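Local coordinates for LRA-12 (Uncultured bacterium, PDB 5AEB), which hydrolyses beta-lactam antibiotics, carbapenems among them, as a class B3 metallo-beta-lactamase that holds two zinc ions in its active site, at residues Y41-K46 / I50-G55; K143-L148 / K152-H157; A184-I189 / K252-S257. All coordinates share one frame; numbering follows the deposited sequence.

In the fold
The three contacts follow one another along the chain. Interaction 1 is a hairpin inside the seven-stranded sheet, and interaction 2 is a hairpin at one edge of the five-stranded sheet. Their centres are about 14 Å apart and they touch, with I43 CD1 3.9 Å from L153 CD2, so together they join the two sheets that form the middle of the alpha-beta/beta-alpha sandwich. Interaction 3 lies about 21 Å from interaction 1 and about 20 Å from interaction 2, centre to centre, and touches neither. There the loop after strand 178-184 meets helix 251-267, which places a C-terminal helix against the second sheet. The zinc ligands lie in loops and a short helix, 87-90, of this framework.

Interaction 1: residues Y41-K46 / I50-G55; sequences YLITTK and IIVNTG
Y41, L42 and I43 pair with V52, I51 and I50 as the two arms of an antiparallel beta hairpin, part of the seven-stranded sheet in the alpha-beta/beta-alpha sandwich of metallo-beta-lactamases. Four backbone hydrogen bonds join the arms. Y41 N gives to V52 O at 3.0 Å, and V52 N gives back to Y41 O. Two residues further on, I43 N to I50 O and I50 N to I43 O both measure 2.8 Å and are nearly straight, at 167° each. L42 and I51 form the non-hydrogen-bonded pair between them, and their own backbone groups bond outward, L42 to Y31 and I51 to I79 and L81. C-H...O contacts supplement the pairing: I51 CA lies 3.2 Å from Y41 O, and L42 CA makes the matching approach to I50 O.

Apolar packing covers both faces. Y41, I43, I50 and V52 share the face turned to the other sheet, where I43 touches L153 and the Y41 hydroxyl bonds to A225 O. I43 CD1 reaches diagonally to V52 CG2, 4.2 Å away. On the opposite face the side chains of L42 and I51 cross at a slant. With CG trans to the backbone N (chi1 -175°), L42 carries CD1 back over the partner strand, to 3.8 Å from I51 CG1 and 3.5 Å from I50 O.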
loop_
_atom_site.group_PDB
_atom_site.type_symbol
_atom_site.label_atom_id
_atom_site.label_comp_id
_atom_site.label_asym_id
_atom_site.label_seq_id
_atom_site.Cartn_x
_atom_site.Cartn_y
_atom_site.Cartn_z
ATOM N N TYR A 41 5.007 4.646 -2.730
ATOM C CA TYR A 41 4.722 5.452 -3.895
ATOM C C TYR A 41 4.678 6.910 -3.526
ATOM O O TYR A 41 4.284 7.272 -2.400
ATOM C CB TYR A 41 3.397 5.014 -4.532
ATOM C CG TYR A 41 3.385 3.545 -4.894
ATOM C CD1 TYR A 41 3.992 3.087 -6.063
ATOM C CD2 TYR A 41 2.774 2.613 -4.055
ATOM C CE1 TYR A 41 3.990 1.738 -6.391
ATOM C CE2 TYR A 41 2.789 1.264 -4.356
ATOM C CZ TYR A 41 3.385 0.828 -5.538
ATOM O OH TYR A 41 3.379 -0.519 -5.835
ATOM N N LEU A 42 5.117 7.726 -4.466
ATOM C CA LEU A 42 5.043 9.165 -4.390
ATOM C C LEU A 42 4.167 9.654 -5.543
ATOM O O LEU A 42 4.355 9.271 -6.703
ATOM C CB LEU A 42 6.446 9.808 -4.452
ATOM C CG LEU A 42 6.522 11.330 -4.260
ATOM C CD1 LEU A 42 6.294 11.693 -2.794
ATOM C CD2 LEU A 42 7.861 11.885 -4.687
ATOM N N ILE A 43 3.192 10.481 -5.199
ATOM C CA ILE A 43 2.301 11.117 -6.156
ATOM C C ILE A 43 2.549 12.607 -5.967
ATOM O O ILE A 43 2.341 13.151 -4.870
ATOM C CB ILE A 43 0.809 10.757 -5.898
ATOM C CG1 ILE A 43 0.592 9.235 -5.998
ATOM C CG2 ILE A 43 -0.109 11.462 -6.893
ATOM C CD1 ILE A 43 -0.619 8.774 -5.242
ATOM N N THR A 44 3.023 13.246 -7.034
ATOM C CA THR A 44 3.474 14.628 -6.997
ATOM C C THR A 44 2.428 15.513 -7.670
ATOM O O THR A 44 1.989 15.205 -8.782
ATOM C CB THR A 44 4.823 14.775 -7.741
ATOM O OG1 THR A 44 4.666 14.359 -9.108
ATOM C CG2 THR A 44 5.890 13.899 -7.103
ATOM N N THR A 45 2.014 16.591 -7.001
ATOM C CA THR A 45 1.010 17.512 -7.551
ATOM C C THR A 45 1.526 18.920 -7.421
ATOM O O THR A 45 2.542 19.153 -6.749
ATOM C CB THR A 45 -0.335 17.467 -6.770
ATOM O OG1 THR A 45 -0.248 18.312 -5.606
ATOM C CG2 THR A 45 -0.691 16.028 -6.342
ATOM N N LYS A 46 0.787 19.862 -8.012
ATOM C CA LYS A 46 1.053 21.297 -7.846
ATOM C C LYS A 46 0.940 21.804 -6.395
ATOM O O LYS A 46 1.502 22.833 -6.071
ATOM C CB LYS A 46 0.185 22.156 -8.794
ATOM C CG LYS A 46 -1.283 22.268 -8.395
ATOM C CD LYS A 46 -1.949 23.501 -8.988
ATOM C CE LYS A 46 -3.446 23.286 -9.157
ATOM N NZ LYS A 46 -4.182 23.126 -7.858
ATOM N N ILE A 50 1.973 13.212 -2.089
ATOM C CA ILE A 50 1.389 12.152 -1.330
ATOM C C ILE A 50 2.379 11.003 -1.313
ATOM O O ILE A 50 2.943 10.648 -2.375
ATOM C CB ILE A 50 0.086 11.683 -1.983
ATOM C CG1 ILE A 50 -0.783 12.908 -2.351
ATOM C CG2 ILE A 50 -0.631 10.676 -1.080
ATOM C CD1 ILE A 50 -2.204 12.573 -2.745
ATOM N N ILE A 51 2.595 10.427 -0.127
ATOM C CA ILE A 51 3.379 9.201 0.029
ATOM C C ILE A 51 2.412 8.106 0.420
ATOM O O ILE A 51 1.594 8.318 1.329
ATOM C CB ILE A 51 4.485 9.316 1.105
ATOM C CG1 ILE A 51 5.498 10.402 0.724
ATOM C CG2 ILE A 51 5.169 7.951 1.323
ATOM C CD1 ILE A 51 6.443 10.826 1.860
ATOM N N VAL A 52 2.473 6.960 -0.278
ATOM C CA VAL A 52 1.634 5.788 0.047
ATOM C C VAL A 52 2.569 4.699 0.547
ATOM O O VAL A 52 3.492 4.293 -0.188
ATOM C CB VAL A 52 0.855 5.268 -1.184
ATOM C CG1 VAL A 52 -0.025 4.076 -0.808
ATOM C CG2 VAL A 52 0.019 6.374 -1.850
ATOM N N ASN A 53 2.384 4.281 1.804
ATOM C CA ASN A 53 3.235 3.292 2.480
ATOM C C ASN A 53 4.627 3.728 2.853
ATOM O O ASN A 53 5.190 4.612 2.237
ATOM C CB ASN A 53 3.320 1.961 1.695
ATOM C CG ASN A 53 1.959 1.308 1.503
ATOM O OD1 ASN A 53 1.011 1.528 2.304
ATOM N ND2 ASN A 53 1.837 0.506 0.463
ATOM N N THR A 54 5.187 3.077 3.864
ATOM C CA THR A 54 6.647 3.058 4.079
ATOM C C THR A 54 7.117 1.585 4.021
ATOM O O THR A 54 6.355 0.699 3.639
ATOM C CB THR A 54 7.044 3.668 5.452
ATOM O OG1 THR A 54 6.660 2.764 6.502
ATOM C CG2 THR A 54 6.357 4.983 5.669
ATOM N N GLY A 55 8.384 1.337 4.328
ATOM C CA GLY A 55 8.856 -0.040 4.487
ATOM C C GLY A 55 8.915 -0.329 5.976
ATOM O O GLY A 55 8.033 0.125 6.723
#

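Interaction 2: residues K143-L148 / K152-H157; sequences KDTIQL and KLVMLH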
loop_
_atom_site.group_PDB
_atom_site.type_symbol
_atom_site.label_atom_id
_atom_site.label_comp_id
_atom_site.label_asym_id
_atom_site.label_seq_id
_atom_site.Cartn_x
_atom_site.Cartn_y
_atom_site.Cartn_z
ATOM N N LYS A 143 -14.921 4.584 -0.672
ATOM C CA LYS A 143 -15.227 5.541 -1.733
ATOM C C LYS A 143 -15.015 7.039 -1.399
ATOM O O LYS A 143 -15.299 7.885 -2.246
ATOM C CB LYS A 143 -16.612 5.246 -2.368
ATOM C CG LYS A 143 -16.586 3.954 -3.198
ATOM C CD LYS A 143 -17.962 3.331 -3.385
ATOM C CE LYS A 143 -17.847 1.959 -4.068
ATOM N NZ LYS A 143 -18.650 0.938 -3.306
ATOM N N ASP A 144 -14.481 7.354 -0.213
ATOM C CA ASP A 144 -14.044 8.719 0.093
ATOM C C ASP A 144 -12.936 9.121 -0.895
ATOM O O ASP A 144 -12.166 8.267 -1.412
ATOM C CB ASP A 144 -13.548 8.873 1.550
ATOM C CG ASP A 144 -14.698 8.983 2.574
ATOM O OD1 ASP A 144 -15.879 9.028 2.176
ATOM O OD2 ASP A 144 -14.424 8.992 3.781
ATOM N N THR A 145 -12.867 10.414 -1.179
ATOM C CA THR A 145 -11.888 10.907 -2.137
ATOM C C THR A 145 -10.854 11.763 -1.412
ATOM O O THR A 145 -11.138 12.390 -0.381
ATOM C CB THR A 145 -12.542 11.687 -3.284
ATOM O OG1 THR A 145 -12.970 12.959 -2.800
ATOM C CG2 THR A 145 -13.747 10.936 -3.853
ATOM N N ILE A 146 -9.637 11.745 -1.926
ATOM C CA ILE A 146 -8.565 12.532 -1.371
ATOM C C ILE A 146 -8.065 13.367 -2.535
ATOM O O ILE A 146 -7.580 12.825 -3.538
ATOM C CB ILE A 146 -7.448 11.642 -0.803
ATOM C CG1 ILE A 146 -7.986 10.697 0.263
ATOM C CG2 ILE A 146 -6.318 12.501 -0.246
ATOM C CD1 ILE A 146 -7.445 9.295 0.141
ATOM N N GLN A 147 -8.205 14.684 -2.388
ATOM C CA GLN A 147 -7.755 15.666 -3.375
ATOM C C GLN A 147 -6.527 16.448 -2.934
ATOM O O GLN A 147 -6.499 16.995 -1.833
ATOM C CB GLN A 147 -8.843 16.684 -3.647
ATOM C CG GLN A 147 -10.156 16.094 -4.117
ATOM C CD GLN A 147 -10.763 16.909 -5.240
ATOM O OE1 GLN A 147 -11.982 17.058 -5.325
ATOM N NE2 GLN A 147 -9.911 17.443 -6.109
ATOM N N LEU A 148 -5.527 16.513 -3.814
ATOM C CA LEU A 148 -4.391 17.382 -3.630
ATOM C C LEU A 148 -4.015 17.943 -5.002
ATOM O O LEU A 148 -3.717 17.179 -5.942
ATOM C CB LEU A 148 -3.212 16.617 -3.014
ATOM C CG LEU A 148 -2.055 17.523 -2.566
ATOM C CD1 LEU A 148 -2.472 18.448 -1.434
ATOM C CD2 LEU A 148 -0.850 16.698 -2.173
ATOM N N LYS A 152 -6.982 13.510 -7.669
ATOM C CA LYS A 152 -8.051 13.016 -6.821
ATOM C C LYS A 152 -7.928 11.496 -6.692
ATOM O O LYS A 152 -7.967 10.786 -7.698
ATOM C CB LYS A 152 -9.385 13.385 -7.450
ATOM C CG LYS A 152 -10.627 13.063 -6.649
ATOM C CD LYS A 152 -11.824 13.752 -7.292
ATOM C CE LYS A 152 -13.098 13.573 -6.477
ATOM N NZ LYS A 152 -14.192 14.489 -6.914
ATOM N N LEU A 153 -7.736 11.003 -5.466
ATOM C CA LEU A 153 -7.707 9.566 -5.186
ATOM C C LEU A 153 -9.049 9.096 -4.637
ATOM O O LEU A 153 -9.684 9.796 -3.854
ATOM C CB LEU A 153 -6.614 9.225 -4.183
ATOM C CG LEU A 153 -5.225 8.932 -4.789
ATOM C CD1 LEU A 153 -4.690 10.116 -5.562
ATOM C CD2 LEU A 153 -4.243 8.563 -3.700
ATOM N N VAL A 154 -9.494 7.932 -5.073
ATOM C CA VAL A 154 -10.624 7.290 -4.484
ATOM C C VAL A 154 -10.101 6.107 -3.641
ATOM O O VAL A 154 -9.452 5.179 -4.177
ATOM C CB VAL A 154 -11.614 6.761 -5.540
ATOM C CG1 VAL A 154 -12.799 6.092 -4.847
ATOM C CG2 VAL A 154 -12.146 7.902 -6.394
ATOM N N MET A 155 -10.381 6.145 -2.336
ATOM C CA MET A 155 -10.102 4.982 -1.487
ATOM C C MET A 155 -11.137 3.884 -1.646
ATOM O O MET A 155 -12.312 4.145 -1.553
ATOM C CB MET A 155 -10.021 5.346 -0.016
ATOM C CG MET A 155 -9.261 4.279 0.759
ATOM S SD MET A 155 -9.816 4.155 2.456
ATOM C CE MET A 155 -11.438 3.418 2.194
ATOM N N LEU A 156 -10.689 2.662 -1.905
ATOM C CA LEU A 156 -11.591 1.501 -1.955
ATOM C C LEU A 156 -11.370 0.588 -0.755
ATOM O O LEU A 156 -10.273 0.075 -0.557
ATOM C CB LEU A 156 -11.368 0.712 -3.247
ATOM C CG LEU A 156 -11.530 1.564 -4.501
ATOM C CD1 LEU A 156 -10.985 0.837 -5.725
ATOM C CD2 LEU A 156 -12.953 2.075 -4.706
ATOM N N HIS A 157 -12.406 0.398 0.052
ATOM C CA HIS A 157 -12.311 -0.470 1.217
ATOM C C HIS A 157 -12.207 -1.878 0.719
ATOM O O HIS A 157 -13.099 -2.371 0.017
ATOM C CB HIS A 157 -13.551 -0.289 2.089
ATOM C CG HIS A 157 -13.448 -0.954 3.446
ATOM N ND1 HIS A 157 -14.390 -1.832 3.912
ATOM C CD2 HIS A 157 -12.517 -0.803 4.459
ATOM C CE1 HIS A 157 -14.042 -2.232 5.152
ATOM N NE2 HIS A 157 -12.895 -1.610 5.485
#
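I146 and L153 clasp each other through both backbone bonds of a hydrogen-bonded pair, I146 N to L153 O and L153 N to I146 O, each 2.7 Å long. They belong to the antiparallel hairpin 145-148/151-157 that forms one edge of the five-stranded sheet. L153 O also receives the CA of T145, at 3.0 Å, so one carbonyl takes an N-H and a C-H together. Further along, D144 O accepts M155 N at 2.9 Å. M155 O takes K143 N at 2.8 Å, a bond bent at the hydrogen to 141°. Other groups look outward: T145 O is held by R138 NH2, and V154 and L156 bond through their backbones to L169 and S167 of the next strand. The carboxylate of D144, just before the strand, accepts H141 N through OD2, which links it to one of the two protein ligands of the cobalt ion, H141 and E108.

On the face turned into the core, I146 and L153 pack CB to CB at 4.2 Å; I146 touches I79 and L81 there, and M155 touches F168. On the outer face K152 extends across T145 and Q147. Its chain is drawn out from CG to NZ, which brings CE to 3.7 Å from T145 CB. Q147, bent at chi2, slants across K152 with its CD against K152 CD. Q147 OE1 and K152 NZ are 3.7 Å apart, too far for a hydrogen bond. The backbone bonds and the apolar inner face hold the arms, while the outer face adds mainly aliphatic contact and perhaps a weak electrostatic attraction.

Interaction 3: residues A184-I189 / K252-S257; sequences ANMPTI and KGYDES
Y254 and S257, one helical turn apart, receive the same methyl group, CE of M186. Earlier on helix 251-267, K252 NZ meets E256 OE2 at 2.9 Å from above the carboxylate plane, forming a salt bridge. G253 O takes S257 N, the regular i to i+4 bond of the helix. Y254 then turns its ring toward the loop: CD1 is 4.3 Å from M186 CE, which approaches obliquely. The ring also makes edge-to-face contacts with F220 and W223, and its hydroxyl bonds to M215 O. This is the layer where the C-terminal helix of the alpha-beta/beta-alpha sandwich packs against its second sheet, beside the loop that follows strand 178-184. The same loop runs near the metals, for T188 O makes a weak hydrogen bond to ND1 of the zinc ligand H161. D255 faces away and bridges to R251. At S257, the methyl comes within 3.3 Å of OG, a close van der Waals approach and not a hydrogen bond. M186 gets there by bending at chi2 and chi3 (-48° and -79°), which brings CE to 3.9 Å from S257 CB as well; its side chain also touches L258 and L261 of the helix and W223 and A225 of strand 222-225.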
loop_
_atom_site.group_PDB
_atom_site.type_symbol
_atom_site.label_atom_id
_atom_site.label_comp_id
_atom_site.label_asym_id
_atom_site.label_seq_id
_atom_site.Cartn_x
_atom_site.Cartn_y
_atom_site.Cartn_z
ATOM N N ALA A 184 -3.229 -1.357 -5.595
ATOM C CA ALA A 184 -4.096 -2.389 -5.017
ATOM C C ALA A 184 -3.475 -3.007 -3.801
ATOM O O ALA A 184 -2.247 -3.292 -3.762
ATOM C CB ALA A 184 -4.412 -3.488 -6.034
ATOM N N ASN A 185 -4.312 -3.237 -2.793
ATOM C CA ASN A 185 -3.884 -4.151 -1.765
ATOM C C ASN A 185 -4.428 -5.552 -2.068
ATOM O O ASN A 185 -5.615 -5.800 -1.896
ATOM C CB ASN A 185 -4.280 -3.698 -0.380
ATOM C CG ASN A 185 -3.471 -4.417 0.666
ATOM O OD1 ASN A 185 -3.948 -5.400 1.267
ATOM N ND2 ASN A 185 -2.195 -4.036 0.781
ATOM N N MET A 186 -3.569 -6.459 -2.519
ATOM C CA MET A 186 -4.021 -7.829 -2.907
ATOM C C MET A 186 -4.553 -8.580 -1.657
ATOM O O MET A 186 -3.936 -8.509 -0.591
ATOM C CB MET A 186 -2.889 -8.617 -3.597
ATOM C CG MET A 186 -2.261 -7.881 -4.798
ATOM S SD MET A 186 -3.513 -7.223 -5.914
ATOM C CE MET A 186 -3.975 -8.697 -6.829
ATOM N N PRO A 187 -5.694 -9.290 -1.783
ATOM C CA PRO A 187 -6.293 -9.990 -0.633
ATOM C C PRO A 187 -5.589 -11.306 -0.318
ATOM O O PRO A 187 -6.151 -12.375 -0.490
ATOM C CB PRO A 187 -7.732 -10.239 -1.093
ATOM C CG PRO A 187 -7.594 -10.386 -2.583
ATOM C CD PRO A 187 -6.539 -9.404 -2.993
ATOM N N THR A 188 -4.350 -11.218 0.124
ATOM C CA THR A 188 -3.642 -12.376 0.557
ATOM C C THR A 188 -4.145 -12.705 1.966
ATOM O O THR A 188 -4.681 -11.832 2.662
ATOM C CB THR A 188 -2.129 -12.114 0.532
ATOM O OG1 THR A 188 -1.825 -10.986 1.369
ATOM C CG2 THR A 188 -1.645 -11.828 -0.937
ATOM N N ILE A 189 -4.004 -13.965 2.348
ATOM C CA ILE A 189 -4.405 -14.440 3.660
ATOM C C ILE A 189 -3.176 -14.643 4.531
ATOM O O ILE A 189 -2.187 -15.302 4.139
ATOM C CB ILE A 189 -5.225 -15.741 3.567
ATOM C CG1 ILE A 189 -6.515 -15.479 2.776
ATOM C CG2 ILE A 189 -5.488 -16.337 4.956
ATOM C CD1 ILE A 189 -7.225 -16.745 2.372
ATOM N N LYS A 252 -4.047 -9.398 -17.369
ATOM C CA LYS A 252 -3.883 -10.853 -17.173
ATOM C C LYS A 252 -3.183 -11.134 -15.841
ATOM O O LYS A 252 -3.618 -12.016 -15.099
ATOM C CB LYS A 252 -3.106 -11.539 -18.318
ATOM C CG LYS A 252 -3.218 -13.062 -18.266
ATOM C CD LYS A 252 -2.537 -13.808 -19.405
ATOM C CE LYS A 252 -1.081 -13.409 -19.523
ATOM N NZ LYS A 252 -0.312 -13.748 -18.312
ATOM N N GLY A 253 -2.118 -10.369 -15.541
ATOM C CA GLY A 253 -1.374 -10.566 -14.293
ATOM C C GLY A 253 -2.265 -10.382 -13.072
ATOM O O GLY A 253 -2.235 -11.171 -12.135
ATOM N N TYR A 254 -3.067 -9.324 -13.108
ATOM C CA TYR A 254 -4.019 -8.999 -12.066
ATOM C C TYR A 254 -5.082 -10.106 -11.855
ATOM O O TYR A 254 -5.300 -10.571 -10.723
ATOM C CB TYR A 254 -4.666 -7.663 -12.403
ATOM C CG TYR A 254 -5.685 -7.138 -11.418
ATOM C CD1 TYR A 254 -5.276 -6.450 -10.270
ATOM C CD2 TYR A 254 -7.055 -7.283 -11.660
ATOM C CE1 TYR A 254 -6.197 -5.933 -9.380
ATOM C CE2 TYR A 254 -8.001 -6.760 -10.780
ATOM C CZ TYR A 254 -7.556 -6.096 -9.628
ATOM O OH TYR A 254 -8.452 -5.543 -8.728
ATOM N N ASP A 255 -5.729 -10.499 -12.953
ATOM C CA ASP A 255 -6.663 -11.610 -12.960
ATOM C C ASP A 255 -6.030 -12.929 -12.490
ATOM O O ASP A 255 -6.664 -13.643 -11.727
ATOM C CB ASP A 255 -7.337 -11.767 -14.337
ATOM C CG ASP A 255 -8.345 -10.637 -14.659
ATOM O OD1 ASP A 255 -9.019 -10.088 -13.743
ATOM O OD2 ASP A 255 -8.494 -10.319 -15.865
ATOM N N GLU A 256 -4.812 -13.257 -12.935
ATOM C CA GLU A 256 -4.148 -14.504 -12.501
ATOM C C GLU A 256 -3.951 -14.462 -10.980
ATOM O O GLU A 256 -4.181 -15.451 -10.277
ATOM C CB GLU A 256 -2.774 -14.713 -13.168
ATOM C CG GLU A 256 -2.788 -15.430 -14.507
ATOM C CD GLU A 256 -1.465 -15.313 -15.284
ATOM O OE1 GLU A 256 -0.452 -14.831 -14.723
ATOM O OE2 GLU A 256 -1.438 -15.680 -16.476
ATOM N N SER A 257 -3.542 -13.299 -10.485
ATOM C CA SER A 257 -3.278 -13.124 -9.089
ATOM C C SER A 257 -4.581 -13.266 -8.263
ATOM O O SER A 257 -4.594 -13.941 -7.223
ATOM C CB SER A 257 -2.591 -11.779 -8.875
ATOM O OG SER A 257 -2.427 -11.524 -7.518
#